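Local coordinates for acyl-CoA dehydrogenase domain protein Tcur3483 (Thermomonospora curvata, PDB 6WY9) that binds FAD and probably oxidises the CH-CH group of an acyl-CoA-type substrate, as members of the acyl-CoA dehydrogenase family do, at residues A190-P195 / K201-I206; E242-I247 / W251-T256; R274-V279 / R296-T301; V280-D285 / G349-A354. One frame throughout, in Å; residues are numbered along the deposited sequence.

Interaction 1 of 4, residues A190-P195 / K201-I206; sequences ACRTDP and KGISII
The guanidinium of Arg-192 has the CG1 branch of Ile-203 over one face, with NH2 3.7 Å from that CG1, while the CA of Gly-202 approaches it obliquely. The arginine leaves the strand with CG anti to the backbone N (chi1 175°), then bends twice, which folds the flat group back over the neighbouring strand. Its nitrogens are spent nearby: NH1 on the carbonyls of Ala-156 and Leu-158, NH2 on that of Lys-199. With Arg-192 cut back to an alanine, these three carbonyls would probably lose their donors here, and Ile-203 CG1 the flat group lying over it.

Underneath runs an antiparallel beta hairpin. Cys-191 and Ser-204 form the hydrogen-bonded pair, N to O 2.8 Å in each direction. Next to it, Ala-190 CB meets Ile-205 CD1 at 4.0 Å on the Arg-192 face, beside helix 250-260. On the other face Cys-191 SG touches Ile-206 CD1.

Past the strand end, Gly-202 O takes two backbone donors, Thr-193 N at 2.7 Å and, more tilted, Asp-194 N at 3.2 Å. A side chain on Gly-202 would run into Asp-194 O and Arg-192 NH2. Ser-204 OG donates to Thr-193 OG1 at 2.7 Å, and both hydroxyls reach Asn-248, OG through the backbone N of Asn-248 and OG1 through its OD1.

Chemically, then, the turn end of this hairpin in the middle domain is held by polar bonds, and greasy contacts take over toward Ala-190, which lies beside the FAD-binding Tyr-146.

Interaction 2 of 4, residues E242-I247 / W251-T256; sequences EVVGEI and WKLITT
Of residues 242-247, Val-244 does most of the touching, turning its side chain toward Leu-253 of helix 250-260. Its CB lies 3.8 Å from Leu-253 CD2 and its CG1 3.9 Å from the same methyl, so a single leucine branch meets the flank of the valine. With CG1 anti to the backbone N (chi1 -167°), that valine branch ends up beside the carbonyl carbon, on the approach of the leucine. The carbonyl is crowded too: Val-244 O is modelled 2.9 Å from Leu-253 CD2, shorter than a relaxed C...O contact, so the exact placement of the methyl is doubtful.

At Gly-245 the chain turns away from the weakly bonded strand. Its N lies 4.1 Å from Leu-253 CD2, and with phi at 82° and psi at -155° a beta carbon would jam against the preceding carbonyl and press on the leucine.

Leu-253 also packs on Tyr-122 of helix 109-122, and Val-244 on Leu-119. No hydrogen bond joins the two segments, and Val-244 O is buried without a polar partner, so the contact relies on apolar fit alone and probably pays some desolvation cost.

Interaction 3 of 4, residues R274-V279 / R296-T301; sequences RLWEDV and RDLART
Trp-276 NE1 is shared by two acceptors on the neighbouring helix. The sounder bond runs to Leu-298 O, 3.2 Å away with 141° at the hydrogen; the indole comes in the plane of that carbonyl, on a lone pair, and the oxygen lies close to the ring plane. Thr-301 OG1 sits nearer to NE1, at 3.0 Å, but the bond is bent to 123° and weak. Both acceptors stand at the edge of the indole, so its single N-H points between them.

That hydroxyl is fixed in turn by its own helix: Thr-301 OG1 gives its proton to Asp-297 O at 2.8 Å, so toward NE1 the oxygen can act only as an acceptor. A chi1 of 51° sets OG1 between the backbone N and the carbonyl carbon, from where it reaches back along the helix. Leu-298 adds an apolar touch, its CD2 4.0 Å from Trp-276 CE2.

The indole also meets the ring of Tyr-302, and it packs against an apolar side chain of another protein chain in the assembly. Leu-298, for its part, leans on Ile-350 of helix 326-350.

Helices 263-286 and 292-321 follow each other in the chain and run roughly opposite ways here, as neighbours in the helical bundle of the acyl-CoA dehydrogenase C-terminal domain, with a tryptophan from one pinned to the backbone of the next.

Interaction 4 of 4, residues V280-D285 / G349-A354; sequences VAWARD and GILGAA
Trp-282, on helix 263-286 of the helical C-terminal domain, lays its indole against Ile-350 and Leu-351, near the C-terminal end of helix 326-350. Just beyond, Gly-352 is the first residue to leave helical angles, with positive phi (67°), and its N bonds back to Gly-349 O at 3.0 Å.

The main interaction is CH-pi. Leu-351 CD2 stands over one face of the six-membered ring, 3.7 Å from the centroid and only 11° off the normal. Seen against the whole indole, this methyl is displaced toward the rim of the face, and the ring atom it comes closest to is Trp-282 CZ3, with CE3 next. The tryptophan carries CG anti to its own N (chi1 172°), which sends the ring out from the helix toward the leucine. Apolar contact continues past the rim, where Trp-282 CZ3 comes to 4.3 Å from Ile-350 CG2. Val-365, from a loop, packs on both Trp-282 and Leu-351, while Ile-350 also touches Trp-293 and Val-294 of helix 292-321.

The carbonyl oxygens of Ile-350 and Leu-351 meet ring carbons. Leu-351 O lies 3.6 Å from Trp-282 CH2, and no hydrogen bond crosses between the segments. Putting an alanine in place of Trp-282 would probably open a gap beside Leu-351 and leave its CD2 without the aromatic face it rests on.

At the ring edge, near its plane, Ile-350 O sits 3.5 Å from Trp-282 CZ3.

In the fold
From the N terminus, interaction 1 comes first, joining strands 186-192 and 203-209 with five residues between its segments. Interaction 2 follows in series, bringing strand 243-244 against helix 250-260 with three residues between its segments. The two touch: Ile-205 O probably bonds Val-244 N, which puts both on one sheet, and Ile-205 also packs on Ile-254. Farther on, interactions 3 and 4 cross, their segments alternating along the chain. Both start from helix 263-286, with 16 and 63 residues between their segments; interaction 3 reaches helix 292-321, interaction 4 a point near the C-terminal end of helix 326-350. Val-279 packs on Ile-350, joining them. The two pairs lie on opposite sides of the chain's centre.

Interaction 1 of 4, residues A190-P195 / K201-I206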
loop_
_atom_site.group_PDB
_atom_site.type_symbol
_atom_site.label_atom_id
_atom_site.label_comp_id
_atom_site.label_asym_id
_atom_site.label_seq_id
_atom_site.Cartn_x
_atom_site.Cartn_y
_atom_site.Cartn_z
ATOM N N ALA A 190 14.085 -15.270 -31.519
ATOM C CA ALA A 190 12.954 -16.182 -31.398
ATOM C C ALA A 190 12.077 -16.055 -32.638
ATOM O O ALA A 190 11.567 -14.970 -32.917
ATOM C CB ALA A 190 12.157 -15.879 -30.132
ATOM N N CYS A 191 11.920 -17.162 -33.389
ATOM C CA CYS A 191 11.203 -17.189 -34.661
ATOM C C CYS A 191 10.153 -18.294 -34.666
ATOM O O CYS A 191 10.328 -19.347 -34.044
ATOM C CB CYS A 191 12.134 -17.462 -35.877
ATOM S SG CYS A 191 13.597 -16.434 -36.085
ATOM N N ARG A 192 9.090 -18.061 -35.435
ATOM C CA ARG A 192 8.084 -19.082 -35.757
ATOM C C ARG A 192 8.593 -19.980 -36.883
ATOM O O ARG A 192 8.719 -19.546 -38.034
ATOM C CB ARG A 192 6.769 -18.422 -36.156
ATOM C CG ARG A 192 5.662 -19.400 -36.635
ATOM C CD ARG A 192 4.909 -20.004 -35.459
ATOM N NE ARG A 192 4.710 -18.997 -34.422
ATOM C CZ ARG A 192 4.478 -19.245 -33.133
ATOM N NH1 ARG A 192 4.372 -18.234 -32.282
ATOM N NH2 ARG A 192 4.375 -20.493 -32.679
ATOM N N THR A 193 8.879 -21.243 -36.563
ATOM C CA THR A 193 9.327 -22.204 -37.569
ATOM C C THR A 193 8.235 -23.184 -38.008
ATOM O O THR A 193 8.360 -23.819 -39.072
ATOM C CB THR A 193 10.558 -22.975 -37.036
ATOM O OG1 THR A 193 10.348 -23.379 -35.674
ATOM C CG2 THR A 193 11.810 -22.083 -37.060
ATOM N N ASP A 194 7.158 -23.325 -37.247
ATOM C CA ASP A 194 6.085 -24.237 -37.640
ATOM C C ASP A 194 4.758 -23.531 -37.436
ATOM O O ASP A 194 4.214 -23.531 -36.318
ATOM C CB ASP A 194 6.120 -25.546 -36.867
ATOM C CG ASP A 194 5.043 -26.521 -37.336
ATOM O OD1 ASP A 194 4.129 -26.105 -38.083
ATOM O OD2 ASP A 194 5.121 -27.706 -36.969
ATOM N N PRO A 195 4.192 -22.948 -38.492
ATOM C CA PRO A 195 2.998 -22.118 -38.319
ATOM C C PRO A 195 1.751 -22.909 -37.972
ATOM O O PRO A 195 0.730 -22.292 -37.659
ATOM C CB PRO A 195 2.851 -21.424 -39.684
ATOM C CG PRO A 195 3.927 -22.056 -40.600
ATOM C CD PRO A 195 4.438 -23.268 -39.906
ATOM N N LYS A 201 4.889 -24.597 -29.340
ATOM C CA LYS A 201 5.653 -25.667 -29.976
ATOM C C LYS A 201 6.034 -25.334 -31.416
ATOM O O LYS A 201 6.431 -26.227 -32.167
ATOM C CB LYS A 201 4.875 -26.985 -29.902
ATOM C CG LYS A 201 4.116 -27.134 -28.583
ATOM C CD LYS A 201 4.228 -28.495 -27.926
ATOM C CE LYS A 201 3.419 -29.536 -28.667
ATOM N NZ LYS A 201 2.865 -30.639 -27.804
ATOM N N GLY A 202 5.928 -24.061 -31.811
ATOM C CA GLY A 202 6.220 -23.646 -33.172
ATOM C C GLY A 202 7.412 -22.711 -33.290
ATOM O O GLY A 202 7.659 -22.138 -34.353
ATOM N N ILE A 203 8.191 -22.584 -32.216
ATOM C CA ILE A 203 9.197 -21.535 -32.076
ATOM C C ILE A 203 10.583 -22.156 -32.073
ATOM O O ILE A 203 10.791 -23.225 -31.487
ATOM C CB ILE A 203 8.947 -20.745 -30.783
ATOM C CG1 ILE A 203 7.612 -20.017 -30.884
ATOM C CG2 ILE A 203 10.089 -19.736 -30.496
ATOM C CD1 ILE A 203 7.117 -19.524 -29.540
ATOM N N SER A 204 11.530 -21.486 -32.717
ATOM C CA SER A 204 12.936 -21.832 -32.572
ATOM C C SER A 204 13.754 -20.584 -32.254
ATOM O O SER A 204 13.363 -19.456 -32.576
ATOM C CB SER A 204 13.469 -22.515 -33.837
ATOM O OG SER A 204 12.628 -23.593 -34.216
ATOM N N ILE A 205 14.873 -20.799 -31.573
ATOM C CA ILE A 205 15.899 -19.781 -31.377
ATOM C C ILE A 205 16.912 -19.896 -32.513
ATOM O O ILE A 205 17.439 -20.986 -32.780
ATOM C CB ILE A 205 16.564 -19.962 -29.999
ATOM C CG1 ILE A 205 15.554 -19.636 -28.888
ATOM C CG2 ILE A 205 17.871 -19.154 -29.874
ATOM C CD1 ILE A 205 15.101 -18.172 -28.834
ATOM N N ILE A 206 17.170 -18.785 -33.210
ATOM C CA ILE A 206 18.166 -18.749 -34.282
ATOM C C ILE A 206 19.137 -17.587 -34.062
ATOM O O ILE A 206 18.716 -16.461 -33.756
ATOM C CB ILE A 206 17.518 -18.627 -35.678
ATOM C CG1 ILE A 206 16.374 -19.629 -35.827
ATOM C CG2 ILE A 206 18.581 -18.849 -36.750
ATOM C CD1 ILE A 206 15.739 -19.699 -37.264
#

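Interaction 2 of 4, residues E242-I247 / W251-T256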
loop_
_atom_site.group_PDB
_atom_site.type_symbol
_atom_site.label_atom_id
_atom_site.label_comp_id
_atom_site.label_asym_id
_atom_site.label_seq_id
_atom_site.Cartn_x
_atom_site.Cartn_y
_atom_site.Cartn_z
ATOM N N GLU A 242 22.695 -22.737 -37.388
ATOM C CA GLU A 242 22.596 -21.634 -36.435
ATOM C C GLU A 242 21.312 -21.673 -35.585
ATOM O O GLU A 242 21.040 -20.722 -34.847
ATOM C CB GLU A 242 22.691 -20.298 -37.179
ATOM C CG GLU A 242 24.037 -20.049 -37.817
ATOM C CD GLU A 242 25.140 -19.923 -36.785
ATOM O OE1 GLU A 242 26.188 -20.589 -36.907
ATOM O OE2 GLU A 242 24.943 -19.149 -35.835
ATOM N N VAL A 243 20.529 -22.744 -35.665
ATOM C CA VAL A 243 19.423 -22.970 -34.739
ATOM C C VAL A 243 19.979 -23.562 -33.453
ATOM O O VAL A 243 20.696 -24.568 -33.482
ATOM C CB VAL A 243 18.382 -23.918 -35.360
ATOM C CG1 VAL A 243 17.330 -24.322 -34.307
ATOM C CG2 VAL A 243 17.738 -23.279 -36.584
ATOM N N VAL A 244 19.648 -22.970 -32.323
ATOM C CA VAL A 244 20.113 -23.499 -31.048
ATOM C C VAL A 244 19.061 -24.462 -30.516
ATOM O O VAL A 244 17.883 -24.117 -30.433
ATOM C CB VAL A 244 20.385 -22.370 -30.041
ATOM C CG1 VAL A 244 21.166 -22.915 -28.856
ATOM C CG2 VAL A 244 21.127 -21.233 -30.707
ATOM N N GLY A 245 19.483 -25.652 -30.104
ATOM C CA GLY A 245 18.510 -26.606 -29.609
ATOM C C GLY A 245 17.861 -27.315 -30.787
ATOM O O GLY A 245 18.430 -27.386 -31.874
ATOM N N GLU A 246 16.647 -27.816 -30.572
ATOM C CA GLU A 246 15.885 -28.485 -31.615
ATOM C C GLU A 246 14.918 -27.520 -32.287
ATOM O O GLU A 246 14.393 -26.594 -31.659
ATOM C CB GLU A 246 15.117 -29.677 -31.045
ATOM C CG GLU A 246 15.955 -30.921 -30.964
ATOM C CD GLU A 246 15.591 -31.788 -29.786
ATOM O OE1 GLU A 246 14.505 -31.560 -29.203
ATOM O OE2 GLU A 246 16.397 -32.686 -29.442
ATOM N N ILE A 247 14.687 -27.744 -33.584
ATOM C CA ILE A 247 13.734 -26.923 -34.317
ATOM C C ILE A 247 12.353 -27.128 -33.713
ATOM O O ILE A 247 11.947 -28.257 -33.401
ATOM C CB ILE A 247 13.787 -27.249 -35.822
ATOM C CG1 ILE A 247 15.124 -26.772 -36.406
ATOM C CG2 ILE A 247 12.620 -26.606 -36.586
ATOM C CD1 ILE A 247 15.432 -27.329 -37.790
ATOM N N TRP A 251 11.052 -22.920 -27.047
ATOM C CA TRP A 251 10.461 -22.318 -25.862
ATOM C C TRP A 251 11.270 -22.652 -24.613
ATOM O O TRP A 251 11.458 -21.793 -23.747
ATOM C CB TRP A 251 8.999 -22.738 -25.705
ATOM C CG TRP A 251 8.288 -21.887 -24.684
ATOM C CD1 TRP A 251 7.884 -22.270 -23.442
ATOM C CD2 TRP A 251 7.933 -20.501 -24.813
ATOM N NE1 TRP A 251 7.287 -21.215 -22.792
ATOM C CE2 TRP A 251 7.308 -20.118 -23.607
ATOM C CE3 TRP A 251 8.081 -19.545 -25.835
ATOM C CZ2 TRP A 251 6.826 -18.811 -23.384
ATOM C CZ3 TRP A 251 7.604 -18.246 -25.618
ATOM C CH2 TRP A 251 6.992 -17.893 -24.393
ATOM N N LYS A 252 11.789 -23.877 -24.510
ATOM C CA LYS A 252 12.595 -24.196 -23.339
ATOM C C LYS A 252 13.881 -23.373 -23.291
ATOM O O LYS A 252 14.389 -23.106 -22.205
ATOM C CB LYS A 252 12.909 -25.692 -23.283
ATOM C CG LYS A 252 11.747 -26.530 -22.734
ATOM C CD LYS A 252 10.623 -25.661 -22.106
ATOM C CE LYS A 252 11.013 -25.086 -20.736
ATOM N NZ LYS A 252 9.969 -24.192 -20.139
ATOM N N LEU A 253 14.430 -22.987 -24.444
ATOM C CA LEU A 253 15.598 -22.116 -24.440
ATOM C C LEU A 253 15.220 -20.725 -23.975
ATOM O O LEU A 253 15.938 -20.106 -23.181
ATOM C CB LEU A 253 16.218 -22.046 -25.831
ATOM C CG LEU A 253 17.111 -23.204 -26.283
ATOM C CD1 LEU A 253 16.500 -24.589 -26.035
ATOM C CD2 LEU A 253 17.394 -23.015 -27.750
ATOM N N ILE A 254 14.105 -20.203 -24.487
ATOM C CA ILE A 254 13.666 -18.884 -24.060
ATOM C C ILE A 254 13.528 -18.846 -22.544
ATOM O O ILE A 254 14.023 -17.924 -21.881
ATOM C CB ILE A 254 12.362 -18.493 -24.774
ATOM C CG1 ILE A 254 12.671 -18.241 -26.255
ATOM C CG2 ILE A 254 11.747 -17.268 -24.079
ATOM C CD1 ILE A 254 11.451 -18.129 -27.165
ATOM N N THR A 255 12.890 -19.864 -21.965
ATOM C CA THR A 255 12.677 -19.833 -20.522
ATOM C C THR A 255 13.999 -19.958 -19.768
ATOM O O THR A 255 14.233 -19.240 -18.788
ATOM C CB THR A 255 11.722 -20.947 -20.089
ATOM O OG1 THR A 255 12.429 -22.171 -20.109
ATOM C CG2 THR A 255 10.549 -21.045 -21.029
ATOM N N THR A 256 14.870 -20.870 -20.207
ATOM C CA THR A 256 16.180 -20.988 -19.577
ATOM C C THR A 256 16.891 -19.640 -19.523
ATOM O O THR A 256 17.375 -19.232 -18.461
ATOM C CB THR A 256 17.031 -22.007 -20.317
ATOM O OG1 THR A 256 16.367 -23.276 -20.279
ATOM C CG2 THR A 256 18.410 -22.119 -19.665
#

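Interaction 3 of 4, residues R274-V279 / R296-T301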
loop_
_atom_site.group_PDB
_atom_site.type_symbol
_atom_site.label_atom_id
_atom_site.label_comp_id
_atom_site.label_asym_id
_atom_site.label_seq_id
_atom_site.Cartn_x
_atom_site.Cartn_y
_atom_site.Cartn_z
ATOM N N ARG A 274 23.357 0.101 -2.175
ATOM C CA ARG A 274 24.455 1.073 -2.092
ATOM C C ARG A 274 23.944 2.522 -2.086
ATOM O O ARG A 274 24.462 3.377 -1.346
ATOM C CB ARG A 274 25.442 0.872 -3.253
ATOM C CG ARG A 274 26.171 -0.464 -3.253
ATOM C CD ARG A 274 26.822 -0.757 -1.906
ATOM N NE ARG A 274 27.926 -1.714 -1.979
ATOM C CZ ARG A 274 29.196 -1.387 -2.228
ATOM N NH1 ARG A 274 29.545 -0.125 -2.449
ATOM N NH2 ARG A 274 30.123 -2.329 -2.262
ATOM N N LEU A 275 22.993 2.829 -2.960
ATOM C CA LEU A 275 22.441 4.169 -3.016
ATOM C C LEU A 275 21.703 4.523 -1.719
ATOM O O LEU A 275 21.794 5.655 -1.252
ATOM C CB LEU A 275 21.515 4.291 -4.233
ATOM C CG LEU A 275 22.345 4.408 -5.526
ATOM C CD1 LEU A 275 21.499 4.235 -6.822
ATOM C CD2 LEU A 275 23.171 5.735 -5.572
ATOM N N TRP A 276 20.947 3.575 -1.149
ATOM C CA TRP A 276 20.340 3.774 0.164
ATOM C C TRP A 276 21.399 4.155 1.202
ATOM O O TRP A 276 21.246 5.135 1.931
ATOM C CB TRP A 276 19.574 2.503 0.573
ATOM C CG TRP A 276 18.905 2.571 1.956
ATOM C CD1 TRP A 276 17.583 2.824 2.212
ATOM C CD2 TRP A 276 19.511 2.314 3.223
ATOM N NE1 TRP A 276 17.340 2.785 3.577
ATOM C CE2 TRP A 276 18.499 2.475 4.221
ATOM C CE3 TRP A 276 20.812 1.997 3.631
ATOM C CZ2 TRP A 276 18.755 2.316 5.580
ATOM C CZ3 TRP A 276 21.067 1.848 4.995
ATOM C CH2 TRP A 276 20.032 2.017 5.953
ATOM N N GLU A 277 22.503 3.411 1.255
ATOM C CA GLU A 277 23.586 3.761 2.163
ATOM C C GLU A 277 24.117 5.161 1.905
ATOM O O GLU A 277 24.449 5.889 2.853
ATOM C CB GLU A 277 24.736 2.775 2.035
ATOM C CG GLU A 277 24.428 1.395 2.504
ATOM C CD GLU A 277 25.630 0.500 2.294
ATOM O OE1 GLU A 277 26.203 0.479 1.177
ATOM O OE2 GLU A 277 26.040 -0.131 3.274
ATOM N N ASP A 278 24.294 5.527 0.631
ATOM C CA ASP A 278 24.836 6.843 0.339
ATOM C C ASP A 278 23.878 7.932 0.797
ATOM O O ASP A 278 24.309 8.994 1.271
ATOM C CB ASP A 278 25.103 6.986 -1.152
ATOM C CG ASP A 278 26.212 6.081 -1.643
ATOM O OD1 ASP A 278 27.074 5.616 -0.853
ATOM O OD2 ASP A 278 26.198 5.842 -2.867
ATOM N N VAL A 279 22.571 7.695 0.644
ATOM C CA VAL A 279 21.590 8.672 1.095
ATOM C C VAL A 279 21.623 8.804 2.616
ATOM O O VAL A 279 21.551 9.924 3.141
ATOM C CB VAL A 279 20.181 8.332 0.574
ATOM C CG1 VAL A 279 19.156 9.275 1.238
ATOM C CG2 VAL A 279 20.145 8.536 -0.980
ATOM N N ARG A 296 12.026 7.172 9.592
ATOM C CA ARG A 296 11.012 6.137 9.384
ATOM C C ARG A 296 11.073 5.575 7.959
ATOM O O ARG A 296 10.919 4.357 7.757
ATOM C CB ARG A 296 9.613 6.682 9.683
ATOM C CG ARG A 296 8.477 5.704 9.190
ATOM C CD ARG A 296 7.089 6.328 9.187
ATOM N NE ARG A 296 6.144 5.391 8.628
ATOM C CZ ARG A 296 5.165 4.838 9.330
ATOM N NH1 ARG A 296 4.984 5.190 10.589
ATOM N NH2 ARG A 296 4.335 3.969 8.755
ATOM N N ASP A 297 11.246 6.446 6.954
ATOM C CA ASP A 297 11.327 5.987 5.565
ATOM C C ASP A 297 12.598 5.170 5.305
ATOM O O ASP A 297 12.589 4.230 4.492
ATOM C CB ASP A 297 11.288 7.187 4.598
ATOM C CG ASP A 297 9.877 7.775 4.412
ATOM O OD1 ASP A 297 8.919 7.230 4.991
ATOM O OD2 ASP A 297 9.713 8.791 3.675
ATOM N N LEU A 298 13.720 5.568 5.910
ATOM C CA LEU A 298 14.933 4.771 5.807
ATOM C C LEU A 298 14.763 3.416 6.494
ATOM O O LEU A 298 15.253 2.410 5.970
ATOM C CB LEU A 298 16.127 5.519 6.414
ATOM C CG LEU A 298 16.559 6.735 5.606
ATOM C CD1 LEU A 298 17.556 7.533 6.501
ATOM C CD2 LEU A 298 17.183 6.269 4.277
ATOM N N ALA A 299 14.010 3.365 7.600
ATOM C CA ALA A 299 13.751 2.085 8.290
ATOM C C ALA A 299 12.913 1.160 7.421
ATOM O O ALA A 299 13.229 -0.034 7.292
ATOM C CB ALA A 299 13.041 2.318 9.640
ATOM N N ARG A 300 11.838 1.695 6.818
ATOM C CA ARG A 300 10.948 0.876 6.004
ATOM C C ARG A 300 11.658 0.373 4.758
ATOM O O ARG A 300 11.556 -0.810 4.418
ATOM C CB ARG A 300 9.674 1.649 5.600
ATOM C CG ARG A 300 8.526 0.771 5.111
ATOM C CD ARG A 300 7.268 1.617 4.636
ATOM N NE ARG A 300 7.703 2.572 3.612
ATOM C CZ ARG A 300 7.927 2.248 2.342
ATOM N NH1 ARG A 300 7.715 0.989 1.922
ATOM N NH2 ARG A 300 8.375 3.160 1.478
ATOM N N THR A 301 12.452 1.234 4.107
ATOM C CA THR A 301 13.174 0.748 2.930
ATOM C C THR A 301 14.299 -0.197 3.328
ATOM O O THR A 301 14.585 -1.136 2.578
ATOM C CB THR A 301 13.693 1.900 2.055
ATOM O OG1 THR A 301 14.403 2.823 2.877
ATOM C CG2 THR A 301 12.527 2.624 1.369
#

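Interaction 4 of 4, residues V280-D285 / G349-A354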
loop_
_atom_site.group_PDB
_atom_site.type_symbol
_atom_site.label_atom_id
_atom_site.label_comp_id
_atom_site.label_asym_id
_atom_site.label_seq_id
_atom_site.Cartn_x
_atom_site.Cartn_y
_atom_site.Cartn_z
ATOM N N VAL A 280 21.733 7.681 3.353
ATOM C CA VAL A 280 21.906 7.768 4.810
ATOM C C VAL A 280 23.065 8.700 5.160
ATOM O O VAL A 280 22.930 9.591 6.010
ATOM C CB VAL A 280 22.103 6.372 5.444
ATOM C CG1 VAL A 280 22.393 6.488 6.977
ATOM C CG2 VAL A 280 20.855 5.529 5.262
ATOM N N ALA A 281 24.231 8.495 4.530
ATOM C CA ALA A 281 25.408 9.315 4.842
ATOM C C ALA A 281 25.165 10.785 4.505
ATOM O O ALA A 281 25.530 11.687 5.278
ATOM C CB ALA A 281 26.642 8.805 4.070
ATOM N N TRP A 282 24.571 11.040 3.334
ATOM C CA TRP A 282 24.258 12.401 2.909
ATOM C C TRP A 282 23.323 13.097 3.894
ATOM O O TRP A 282 23.555 14.258 4.271
ATOM C CB TRP A 282 23.635 12.347 1.512
ATOM C CG TRP A 282 23.076 13.636 0.958
ATOM C CD1 TRP A 282 23.745 14.591 0.212
ATOM C CD2 TRP A 282 21.731 14.081 1.070
ATOM N NE1 TRP A 282 22.870 15.596 -0.127
ATOM C CE2 TRP A 282 21.631 15.301 0.377
ATOM C CE3 TRP A 282 20.595 13.570 1.710
ATOM C CZ2 TRP A 282 20.421 16.023 0.289
ATOM C CZ3 TRP A 282 19.408 14.273 1.623
ATOM C CH2 TRP A 282 19.328 15.490 0.919
ATOM N N ALA A 283 22.264 12.395 4.331
ATOM C CA ALA A 283 21.296 12.991 5.246
ATOM C C ALA A 283 21.894 13.200 6.624
ATOM O O ALA A 283 21.472 14.113 7.353
ATOM C CB ALA A 283 20.025 12.106 5.342
ATOM N N ARG A 284 22.805 12.309 7.030
ATOM C CA ARG A 284 23.535 12.476 8.281
ATOM C C ARG A 284 24.311 13.785 8.271
ATOM O O ARG A 284 24.371 14.499 9.282
ATOM C CB ARG A 284 24.502 11.298 8.469
ATOM C CG ARG A 284 25.479 11.435 9.715
ATOM C CD ARG A 284 26.592 10.425 9.626
ATOM N NE ARG A 284 27.392 10.690 8.431
ATOM C CZ ARG A 284 28.038 9.775 7.718
ATOM N NH1 ARG A 284 27.998 8.478 8.060
ATOM N NH2 ARG A 284 28.733 10.173 6.662
ATOM N N ASP A 285 24.966 14.083 7.152
ATOM C CA ASP A 285 25.910 15.184 7.146
ATOM C C ASP A 285 25.240 16.530 6.881
ATOM O O ASP A 285 25.875 17.561 7.091
ATOM C CB ASP A 285 27.043 14.886 6.140
ATOM C CG ASP A 285 27.934 13.759 6.629
ATOM O OD1 ASP A 285 27.845 13.402 7.823
ATOM O OD2 ASP A 285 28.716 13.199 5.840
ATOM N N GLY A 349 12.196 11.392 -2.209
ATOM C CA GLY A 349 11.594 12.263 -1.204
ATOM C C GLY A 349 12.609 12.737 -0.173
ATOM O O GLY A 349 12.651 13.921 0.173
ATOM N N ILE A 350 13.462 11.824 0.309
ATOM C CA ILE A 350 14.445 12.201 1.335
ATOM C C ILE A 350 15.419 13.239 0.806
ATOM O O ILE A 350 15.911 14.096 1.559
ATOM C CB ILE A 350 15.187 10.947 1.850
ATOM C CG1 ILE A 350 14.176 10.058 2.630
ATOM C CG2 ILE A 350 16.439 11.373 2.691
ATOM C CD1 ILE A 350 14.749 8.581 2.972
ATOM N N LEU A 351 15.726 13.180 -0.490
ATOM C CA LEU A 351 16.639 14.136 -1.082
ATOM C C LEU A 351 16.056 15.543 -1.175
ATOM O O LEU A 351 16.810 16.473 -1.464
ATOM C CB LEU A 351 17.077 13.646 -2.478
ATOM C CG LEU A 351 17.933 12.378 -2.516
ATOM C CD1 LEU A 351 18.352 12.073 -3.982
ATOM C CD2 LEU A 351 19.192 12.583 -1.694
ATOM N N GLY A 352 14.760 15.733 -0.925
ATOM C CA GLY A 352 14.282 17.103 -0.918
ATOM C C GLY A 352 14.342 17.742 -2.295
ATOM O O GLY A 352 14.210 17.082 -3.339
ATOM N N ALA A 353 14.606 19.052 -2.290
ATOM C CA ALA A 353 14.582 19.842 -3.512
ATOM C C ALA A 353 15.575 19.309 -4.552
ATOM O O ALA A 353 15.314 19.392 -5.756
ATOM C CB ALA A 353 14.886 21.311 -3.174
ATOM N N ALA A 354 16.715 18.767 -4.108
ATOM C CA ALA A 354 17.673 18.176 -5.040
ATOM C C ALA A 354 17.185 16.859 -5.657
ATOM O O ALA A 354 17.741 16.419 -6.669
ATOM C CB ALA A 354 19.010 17.939 -4.330
#